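Local coordinates for flavohemoprotein (Vibrio cholerae O1 biovar El Tor, PDB 4EH1) that probably detoxifies nitric oxide by converting it to nitrate with O2 and NAD(P)H, this piece being the reductase part that carries FAD, at residues Thr145-His156 with Met172-Glu180. Residues are numbered along the deposited sequence; the frame is centred on the assembly and turned at random.
Sequences TYLYACNSAKEH and MQQVWYRDE
Strands 145-150 and 172-177 run parallel, 9° apart, joined by backbone hydrogen bonds from Y146 N-M172 O to R178 N-C150 O. D179 N to N151 O (2.8 Å) ties the loops beyond. Over the face of Y148, C150, V175 and Y177, H156 from the following loop shares a hydrogen bond, ND1 to Y177 OH, 2.8 Å, at both ring edges, the planes at 80°. H156 CG lies anti to its backbone N (chi1 -176°), which turns the imidazole back to V175 CG2. Water 3 links H156 NE2 to Q173 OE1. The loop passes over one face of the Y177 ring, S152 C over its centre and A153 N toward the rim; C150 SG approaches obliquely. The strands and helix 159-169 form a right-handed beta-alpha-beta crossover in the NAD-binding domain. Y148 packs beside A126, probably part of the NADP(+) site, and its OH is hydrogen-bonded to G123 O. On the face of L147, A149 and W176, L147 CB packs on W176 CZ3 (4.0 Å). N151 stacks its amide on the R178 guanidinium. R178 NE and NH2 grip D179 OD1 and OD2 in a side-on salt bridge. E180 OE2 accepts a hydrogen bond from A153 N (2.9 Å), above the carboxylate plane.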
ATOM      1  N   THR A 145      18.267 -20.390   6.619  1.00 28.51           N
ATOM      2  CA  THR A 145      18.750 -19.179   7.280  1.00 28.46           C
ATOM      3  C   THR A 145      18.539 -17.953   6.366  1.00 28.27           C
ATOM      4  O   THR A 145      18.921 -17.946   5.189  1.00 30.81           O
ATOM      5  CB  THR A 145      20.250 -19.286   7.639  1.00 27.07           C
ATOM      6  OG1 THR A 145      20.462 -20.419   8.476  1.00 27.77           O
ATOM      7  CG2 THR A 145      20.721 -18.034   8.408  1.00 23.77           C
ATOM      8  N   TYR A 146      17.928 -16.914   6.908  1.00 23.74           N
ATOM      9  CA  TYR A 146      17.684 -15.706   6.149  1.00 19.99           C
ATOM     10  C   TYR A 146      18.534 -14.544   6.706  1.00 20.65           C
ATOM     11  O   TYR A 146      18.403 -14.163   7.871  1.00 21.68           O
ATOM     12  CB  TYR A 146      16.212 -15.384   6.275  1.00 24.66           C
ATOM     13  CG  TYR A 146      15.721 -14.167   5.528  1.00 25.50           C
ATOM     14  CD1 TYR A 146      15.561 -12.946   6.186  1.00 21.84           C
ATOM     15  CD2 TYR A 146      15.361 -14.247   4.181  1.00 28.58           C
ATOM     16  CE1 TYR A 146      15.088 -11.829   5.527  1.00 21.37           C
ATOM     17  CE2 TYR A 146      14.891 -13.129   3.504  1.00 26.84           C
ATOM     18  CZ  TYR A 146      14.745 -11.925   4.191  1.00 26.32           C
ATOM     19  OH  TYR A 146      14.265 -10.813   3.544  1.00 21.04           O
ATOM     20  N   LEU A 147      19.414 -13.990   5.886  1.00 21.85           N
ATOM     21  CA  LEU A 147      20.276 -12.888   6.339  1.00 21.54           C
ATOM     22  C   LEU A 147      19.946 -11.653   5.508  1.00 27.31           C
ATOM     23  O   LEU A 147      19.993 -11.700   4.273  1.00 26.03           O
ATOM     24  CB  LEU A 147      21.758 -13.249   6.215  1.00 24.72           C
ATOM     25  CG  LEU A 147      22.244 -14.584   6.823  1.00 25.51           C
ATOM     26  CD1 LEU A 147      23.705 -14.821   6.498  1.00 23.41           C
ATOM     27  CD2 LEU A 147      22.055 -14.648   8.319  1.00 23.80           C
ATOM     28  N   TYR A 148      19.605 -10.558   6.185  1.00 21.77           N
ATOM     29  CA  TYR A 148      19.067  -9.371   5.522  1.00 23.61           C
ATOM     30  C   TYR A 148      19.730  -8.080   6.051  1.00 23.96           C
ATOM     31  O   TYR A 148      19.891  -7.903   7.271  1.00 23.38           O
ATOM     32  CB  TYR A 148      17.538  -9.284   5.720  1.00 23.93           C
ATOM     33  CG  TYR A 148      16.907  -8.138   4.929  1.00 26.15           C
ATOM     34  CD1 TYR A 148      17.049  -8.066   3.548  1.00 26.72           C
ATOM     35  CD2 TYR A 148      16.214  -7.103   5.570  1.00 25.27           C
ATOM     36  CE1 TYR A 148      16.512  -7.000   2.807  1.00 27.25           C
ATOM     37  CE2 TYR A 148      15.671  -6.014   4.839  1.00 24.36           C
ATOM     38  CZ  TYR A 148      15.810  -5.992   3.462  1.00 26.88           C
ATOM     39  OH  TYR A 148      15.267  -4.969   2.724  1.00 31.39           O
ATOM     40  N   ALA A 149      20.122  -7.199   5.132  1.00 22.21           N
ATOM     41  CA  ALA A 149      20.679  -5.893   5.499  1.00 23.62           C
ATOM     42  C   ALA A 149      19.849  -4.774   4.876  1.00 23.71           C
ATOM     43  O   ALA A 149      19.529  -4.804   3.698  1.00 25.24           O
ATOM     44  CB  ALA A 149      22.148  -5.785   5.065  1.00 25.13           C
ATOM     45  N   CYS A 150      19.478  -3.785   5.671  1.00 20.56           N
ATOM     46  CA  CYS A 150      18.847  -2.630   5.098  1.00 18.60           C
ATOM     47  C   CYS A 150      19.343  -1.427   5.889  1.00 22.83           C
ATOM     48  O   CYS A 150      20.156  -1.574   6.797  1.00 27.18           O
ATOM     49  CB  CYS A 150      17.314  -2.761   5.088  1.00 18.34           C
ATOM     50  SG  CYS A 150      16.638  -3.052   6.751  1.00 28.07           S
ATOM     51  N   ASN A 151      18.894  -0.230   5.528  1.00 26.70           N
ATOM     52  CA  ASN A 151      19.459   0.952   6.149  1.00 29.23           C
ATOM     53  C   ASN A 151      18.915   1.216   7.555  1.00 30.71           C
ATOM     54  O   ASN A 151      19.626   1.746   8.403  1.00 33.78           O
ATOM     55  CB  ASN A 151      19.218   2.169   5.268  1.00 32.45           C
ATOM     56  CG  ASN A 151      19.952   2.079   3.938  1.00 39.41           C
ATOM     57  OD1 ASN A 151      20.947   1.372   3.821  1.00 32.99           O
ATOM     58  ND2 ASN A 151      19.459   2.798   2.932  1.00 37.93           N
ATOM     59  N   SER A 152      17.643   0.883   7.775  1.00 23.21           N
ATOM     60  CA  SER A 152      16.947   1.220   9.011  1.00 21.08           C
ATOM     61  C   SER A 152      15.597   0.513   9.113  1.00 29.93           C
ATOM     62  O   SER A 152      15.148  -0.146   8.157  1.00 29.24           O
ATOM     63  CB  SER A 152      16.712   2.730   9.080  1.00 22.48           C
ATOM     64  OG  SER A 152      15.810   3.149   8.062  1.00 28.41           O
ATOM     65  N   ALA A 153      14.938   0.707  10.256  1.00 23.60           N
ATOM     66  CA  ALA A 153      13.642   0.103  10.505  1.00 27.71           C
ATOM     67  C   ALA A 153      12.656   0.491   9.411  1.00 22.62           C
ATOM     68  O   ALA A 153      11.937  -0.366   8.890  1.00 21.82           O
ATOM     69  CB  ALA A 153      13.087   0.487  11.923  1.00 25.46           C
ATOM     70  N   LYS A 154      12.623   1.768   9.040  1.00 24.27           N
ATOM     71  CA  LYS A 154      11.653   2.170   8.012  1.00 29.57           C
ATOM     72  C   LYS A 154      11.915   1.566   6.629  1.00 21.45           C
ATOM     73  O   LYS A 154      11.033   1.543   5.775  1.00 21.62           O
ATOM     74  CB  LYS A 154      11.526   3.681   7.908  1.00 28.32           C
ATOM     75  CG  LYS A 154      12.680   4.393   7.200  1.00 31.13           C
ATOM     76  CD  LYS A 154      12.275   5.853   6.945  1.00 34.61           C
ATOM     77  CE  LYS A 154      13.350   6.609   6.139  1.00 40.16           C
ATOM     78  NZ  LYS A 154      14.636   6.760   6.899  1.00 41.82           N
ATOM     79  N   GLU A 155      13.124   1.087   6.392  1.00 23.39           N
ATOM     80  CA  GLU A 155      13.391   0.474   5.095  1.00 29.13           C
ATOM     81  C   GLU A 155      13.406  -1.066   5.199  1.00 26.49           C
ATOM     82  O   GLU A 155      13.907  -1.754   4.317  1.00 28.55           O
ATOM     83  CB  GLU A 155      14.724   0.996   4.505  1.00 25.48           C
ATOM     84  CG  GLU A 155      14.745   2.467   4.218  1.00 24.97           C
ATOM     85  CD  GLU A 155      15.962   2.898   3.353  1.00 50.69           C
ATOM     86  OE1 GLU A 155      16.317   2.203   2.365  1.00 45.34           O
ATOM     87  OE2 GLU A 155      16.575   3.943   3.668  1.00 46.84           O
ATOM     88  N   HIS A 156      12.891  -1.605   6.292  1.00 23.07           N
ATOM     89  CA  HIS A 156      13.027  -3.035   6.531  1.00 20.94           C
ATOM     90  C   HIS A 156      11.918  -3.791   5.756  1.00 28.77           C
ATOM     91  O   HIS A 156      10.866  -4.108   6.308  1.00 27.39           O
ATOM     92  CB  HIS A 156      12.923  -3.290   8.038  1.00 24.55           C
ATOM     93  CG  HIS A 156      13.146  -4.717   8.443  1.00 22.45           C
ATOM     94  ND1 HIS A 156      13.316  -5.098   9.763  1.00 25.62           N
ATOM     95  CD2 HIS A 156      13.206  -5.854   7.714  1.00 23.85           C
ATOM     96  CE1 HIS A 156      13.497  -6.403   9.822  1.00 22.12           C
ATOM     97  NE2 HIS A 156      13.433  -6.888   8.592  1.00 27.90           N
ATOM     98  N   MET A 172      15.814 -19.612  10.760  1.00 24.16           N
ATOM     99  CA  MET A 172      16.660 -18.674  11.478  1.00 32.83           C
ATOM    100  C   MET A 172      16.777 -17.402  10.655  1.00 30.31           C
ATOM    101  O   MET A 172      16.821 -17.450   9.425  1.00 23.60           O
ATOM    102  CB  MET A 172      18.068 -19.251  11.695  1.00 39.67           C
ATOM    103  CG  MET A 172      18.147 -20.762  11.958  1.00 41.80           C
ATOM    104  SD  MET A 172      17.509 -21.286  13.565  1.00 47.22           S
ATOM    105  CE  MET A 172      18.362 -20.190  14.723  1.00 40.95           C
ATOM    106  N   GLN A 173      16.809 -16.259  11.326  1.00 27.89           N
ATOM    107  CA  GLN A 173      17.099 -15.028  10.618  1.00 30.77           C
ATOM    108  C   GLN A 173      17.985 -14.099  11.450  1.00 30.33           C
ATOM    109  O   GLN A 173      17.959 -14.132  12.694  1.00 26.59           O
ATOM    110  CB  GLN A 173      15.816 -14.336  10.123  1.00 30.64           C
ATOM    111  CG  GLN A 173      15.185 -13.308  11.070  1.00 35.91           C
ATOM    112  CD  GLN A 173      14.191 -12.367  10.340  1.00 31.34           C
ATOM    113  OE1 GLN A 173      14.504 -11.800   9.292  1.00 28.94           O
ATOM    114  NE2 GLN A 173      13.005 -12.200  10.908  1.00 30.70           N
ATOM    115  N   GLN A 174      18.802 -13.318  10.751  1.00 23.25           N
ATOM    116  CA  GLN A 174      19.528 -12.209  11.371  1.00 27.36           C
ATOM    117  C   GLN A 174      19.339 -10.993  10.469  1.00 29.19           C
ATOM    118  O   GLN A 174      19.496 -11.090   9.251  1.00 26.22           O
ATOM    119  CB  GLN A 174      21.024 -12.519  11.547  1.00 28.80           C
ATOM    120  CG  GLN A 174      21.819 -11.363  12.219  1.00 28.62           C
ATOM    121  CD  GLN A 174      21.200 -10.918  13.559  1.00 35.70           C
ATOM    122  OE1 GLN A 174      20.789  -9.752  13.737  1.00 36.48           O
ATOM    123  NE2 GLN A 174      21.157 -11.839  14.507  1.00 28.62           N
ATOM    124  N   VAL A 175      18.998  -9.862  11.076  1.00 22.71           N
ATOM    125  CA  VAL A 175      18.877  -8.612  10.352  1.00 21.36           C
ATOM    126  C   VAL A 175      19.953  -7.561  10.768  1.00 28.19           C
ATOM    127  O   VAL A 175      20.303  -7.469  11.931  1.00 26.19           O
ATOM    128  CB  VAL A 175      17.477  -8.039  10.545  1.00 28.28           C
ATOM    129  CG1 VAL A 175      17.401  -6.606  10.011  1.00 29.54           C
ATOM    130  CG2 VAL A 175      16.415  -8.974   9.847  1.00 22.04           C
ATOM    131  N   TRP A 176      20.486  -6.808   9.801  1.00 21.77           N
ATOM    132  CA  TRP A 176      21.415  -5.700  10.060  1.00 22.45           C
ATOM    133  C   TRP A 176      20.795  -4.362   9.586  1.00 28.81           C
ATOM    134  O   TRP A 176      20.199  -4.292   8.496  1.00 26.28           O
ATOM    135  CB  TRP A 176      22.728  -5.895   9.293  1.00 22.50           C
ATOM    136  CG  TRP A 176      23.643  -6.953   9.814  1.00 24.12           C
ATOM    137  CD1 TRP A 176      24.762  -6.775  10.547  1.00 25.79           C
ATOM    138  CD2 TRP A 176      23.516  -8.362   9.610  1.00 24.35           C
ATOM    139  NE1 TRP A 176      25.338  -7.980  10.828  1.00 26.62           N
ATOM    140  CE2 TRP A 176      24.606  -8.975  10.254  1.00 24.77           C
ATOM    141  CE3 TRP A 176      22.575  -9.165   8.950  1.00 24.76           C
ATOM    142  CZ2 TRP A 176      24.795 -10.357  10.266  1.00 25.01           C
ATOM    143  CZ3 TRP A 176      22.771 -10.537   8.941  1.00 23.30           C
ATOM    144  CH2 TRP A 176      23.880 -11.116   9.594  1.00 23.10           C
ATOM    145  N   TYR A 177      20.924  -3.310  10.399  1.00 26.04           N
ATOM    146  CA  TYR A 177      20.500  -1.965   9.998  1.00 24.54           C
ATOM    147  C   TYR A 177      21.782  -1.173   9.880  1.00 32.43           C
ATOM    148  O   TYR A 177      22.590  -1.119  10.826  1.00 27.52           O
ATOM    149  CB  TYR A 177      19.596  -1.300  11.045  1.00 27.16           C
ATOM    150  CG  TYR A 177      18.170  -1.822  11.178  1.00 27.21           C
ATOM    151  CD1 TYR A 177      17.606  -2.675  10.220  1.00 24.15           C
ATOM    152  CD2 TYR A 177      17.372  -1.433  12.265  1.00 27.87           C
ATOM    153  CE1 TYR A 177      16.287  -3.140  10.352  1.00 23.82           C
ATOM    154  CE2 TYR A 177      16.063  -1.901  12.411  1.00 28.05           C
ATOM    155  CZ  TYR A 177      15.526  -2.763  11.439  1.00 25.99           C
ATOM    156  OH  TYR A 177      14.216  -3.224  11.566  1.00 26.55           O
ATOM    157  N   ARG A 178      21.998  -0.583   8.714  1.00 29.69           N
ATOM    158  CA  ARG A 178      23.231   0.177   8.491  1.00 31.23           C
ATOM    159  C   ARG A 178      23.290   1.441   9.353  1.00 34.70           C
ATOM    160  O   ARG A 178      24.353   1.817   9.819  1.00 31.06           O
ATOM    161  CB  ARG A 178      23.341   0.593   7.036  1.00 27.33           C
ATOM    162  CG  ARG A 178      24.656   1.218   6.650  1.00 32.87           C
ATOM    163  CD  ARG A 178      24.531   1.783   5.259  1.00 35.18           C
ATOM    164  NE  ARG A 178      23.727   2.999   5.239  1.00 33.74           N
ATOM    165  CZ  ARG A 178      23.269   3.553   4.124  1.00 34.43           C
ATOM    166  NH1 ARG A 178      23.548   2.998   2.955  1.00 29.76           N
ATOM    167  NH2 ARG A 178      22.546   4.656   4.179  1.00 32.18           N
ATOM    168  N   ASP A 179      22.151   2.087   9.572  1.00 30.97           N
ATOM    169  CA  ASP A 179      22.181   3.443  10.137  1.00 35.09           C
ATOM    170  C   ASP A 179      21.626   3.620  11.548  1.00 37.91           C
ATOM    171  O   ASP A 179      21.610   4.726  12.056  1.00 35.92           O
ATOM    172  CB  ASP A 179      21.472   4.430   9.204  1.00 35.20           C
ATOM    173  CG  ASP A 179      22.107   4.498   7.845  1.00 40.81           C
ATOM    174  OD1 ASP A 179      23.335   4.325   7.779  1.00 40.63           O
ATOM    175  OD2 ASP A 179      21.379   4.709   6.846  1.00 43.03           O
ATOM    176  N   GLU A 180      21.131   2.564  12.175  1.00 35.56           N
ATOM    177  CA  GLU A 180      20.636   2.722  13.541  1.00 39.87           C
ATOM    178  C   GLU A 180      20.641   1.360  14.238  1.00 41.93           C
ATOM    179  O   GLU A 180      20.870   0.330  13.609  1.00 32.33           O
ATOM    180  CB  GLU A 180      19.227   3.351  13.535  1.00 38.11           C
ATOM    181  CG  GLU A 180      18.169   2.501  12.786  1.00 38.43           C
ATOM    182  CD  GLU A 180      16.809   3.208  12.622  1.00 44.14           C
ATOM    183  OE1 GLU A 180      16.755   4.456  12.697  1.00 49.29           O
ATOM    184  OE2 GLU A 180      15.792   2.514  12.422  1.00 41.57           O
TER
HETATM  185  O   HOH W   1      21.434   3.183   0.219  1.00 59.80           O
HETATM  186  O   HOH W   2      13.721   3.797  10.819  1.00 26.22           O
HETATM  187  O   HOH W   3      13.109  -9.570   7.873  1.00 27.48           O